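Local atomic coordinates of nitrate regulatory protein (Klebsiella oxytoca, PDB entry 4AKK), a protein that senses nitrate and nitrite and binds the leader RNA of the nasF operon, preventing transcription from stopping at its terminator. Residues G195-L198 / A199-R203. Residues are numbered along the deposited sequence; the frame is centred on the assembly and turned at random.
With EDO (1,2-ethanediol), chain C.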
loop_
_atom_site.group_PDB
_atom_site.type_symbol
_atom_site.label_atom_id
_atom_site.label_comp_id
_atom_site.label_asym_id
_atom_site.label_seq_id
_atom_site.Cartn_x
_atom_site.Cartn_y
_atom_site.Cartn_z
ATOM N N GLY A 195 -8.954 3.991 14.134
ATOM C CA GLY A 195 -9.385 2.922 15.014
ATOM C C GLY A 195 -10.540 3.372 15.904
ATOM O O GLY A 195 -11.479 2.613 16.170
ATOM N N LYS A 196 -10.455 4.618 16.362
ATOM C CA LYS A 196 -11.432 5.208 17.276
ATOM C C LYS A 196 -12.738 5.437 16.540
ATOM O O LYS A 196 -13.814 5.260 17.106
ATOM C CB LYS A 196 -10.882 6.534 17.813
ATOM C CG LYS A 196 -11.806 7.324 18.702
ATOM C CD LYS A 196 -11.031 8.476 19.363
ATOM C CE LYS A 196 -11.949 9.441 20.102
ATOM N NZ LYS A 196 -12.590 10.422 19.186
ATOM N N GLU A 197 -12.648 5.831 15.272
ATOM C CA GLU A 197 -13.855 5.994 14.463
ATOM C C GLU A 197 -14.600 4.663 14.302
ATOM O O GLU A 197 -15.831 4.600 14.402
ATOM C CB GLU A 197 -13.517 6.575 13.087
ATOM C CG GLU A 197 -14.627 6.390 12.036
ATOM C CD GLU A 197 -15.987 6.969 12.461
ATOM O OE1 GLU A 197 -16.069 7.605 13.539
ATOM O OE2 GLU A 197 -16.986 6.786 11.717
ATOM N N LEU A 198 -13.845 3.610 14.033
ATOM C CA LEU A 198 -14.408 2.282 13.846
ATOM C C LEU A 198 -14.952 1.740 15.159
ATOM O O LEU A 198 -15.913 0.980 15.155
ATOM C CB LEU A 198 -13.356 1.326 13.274
ATOM C CG LEU A 198 -12.875 1.625 11.840
ATOM C CD1 LEU A 198 -11.972 0.515 11.321
ATOM C CD2 LEU A 198 -14.031 1.834 10.883
ATOM N N ALA A 199 -14.323 2.109 16.279
ATOM C CA ALA A 199 -14.885 1.778 17.592
ATOM C C ALA A 199 -16.244 2.473 17.758
ATOM O O ALA A 199 -17.195 1.877 18.251
ATOM C CB ALA A 199 -13.928 2.180 18.717
ATOM N N GLY A 200 -16.317 3.736 17.344
ATOM C CA GLY A 200 -17.569 4.468 17.303
ATOM C C GLY A 200 -18.633 3.829 16.421
ATOM O O GLY A 200 -19.796 3.827 16.779
ATOM N N GLN A 201 -18.245 3.295 15.265
ATOM C CA GLN A 201 -19.194 2.560 14.434
ATOM C C GLN A 201 -19.619 1.243 15.082
ATOM O O GLN A 201 -20.778 0.847 14.963
ATOM C CB GLN A 201 -18.646 2.337 13.015
ATOM C CG GLN A 201 -18.462 3.642 12.268
ATOM C CD GLN A 201 -17.892 3.448 10.885
ATOM O OE1 GLN A 201 -17.960 2.351 10.331
ATOM N NE2 GLN A 201 -17.331 4.514 10.315
ATOM N N GLU A 202 -18.690 0.572 15.762
ATOM C CA GLU A 202 -19.046 -0.576 16.609
ATOM C C GLU A 202 -20.138 -0.226 17.635
ATOM O O GLU A 202 -21.075 -1.003 17.851
ATOM C CB GLU A 202 -17.817 -1.108 17.357
ATOM C CG GLU A 202 -18.101 -2.314 18.265
ATOM C CD GLU A 202 -16.933 -2.640 19.195
ATOM O OE1 GLU A 202 -15.810 -2.149 18.937
ATOM O OE2 GLU A 202 -17.136 -3.389 20.182
ATOM N N ARG A 203 -20.012 0.928 18.283
ATOM C CA ARG A 203 -21.004 1.318 19.285
ATOM C C ARG A 203 -22.381 1.434 18.615
ATOM O O ARG A 203 -23.353 0.832 19.064
ATOM C CB ARG A 203 -20.625 2.637 19.976
ATOM C CG ARG A 203 -21.747 3.186 20.900
ATOM C CD ARG A 203 -21.361 4.497 21.603
ATOM N NE ARG A 203 -21.246 5.613 20.667
ATOM C CZ ARG A 203 -20.904 6.856 21.003
ATOM N NH1 ARG A 203 -20.643 7.174 22.274
ATOM N NH2 ARG A 203 -20.823 7.790 20.065
HETATM C C1 EDO C . -21.760 5.834 17.276
HETATM O O1 EDO C . -21.726 7.221 17.613
HETATM C C2 EDO C . -22.505 5.032 18.338
HETATM O O2 EDO C . -23.907 5.321 18.432
#
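E197 carries CG anti to its own nitrogen (chi1 163°) and then kinks at chi2, whereas Q201, one turn later in the helix, has CG beside its nitrogen and runs out extended; carboxylate and amide thereby meet over the helix surface. Q201 NE2 donates to E197 OE2 at 2.7 Å, nearly straight at 170°. The acceptor lies close to the amide plane of Q201, but NE2 reaches OE2 on its anti side, tilted out of the carboxylate plane, the two flat groups standing 77° apart. The same OE2 takes a salt bridge from R77, while OE1 accepts from Q74 NE2, which pins the rotation of the carboxylate. On the far end of the Q201 amide, OE1 accepts from R226 NE and passes 4.0 Å from L198 CD2, so both ends of the amide are engaged. This i to i+4 pair rides on helix 180-212 of the all-helical NIT nitrate- and nitrite-sensing domain, and regular alpha-helical bonds run beneath it: Q201 N to E197 O at 2.9 Å, and E202 N to L198 O also at 2.9 Å. A199 sets its small CB 3.5 Å from K196 O. Most of the residues here are buried, and their charges have partners on other helices. E202 points its carboxylate to R263 and R289 in salt bridges, and K196 NZ is held by Q74 and H71. R203 stands out from the helix, and its NH2 donates to O1 of an ethanediol at 2.7 Å. That molecule, probably from the crystallisation liquor, is also hydrogen-bonded to R77 NE, the arginine that grips E197, but it is modelled too close to the protein, so its exact position is doubtful. R203 NH1 bonds to T287 on helix 277-312.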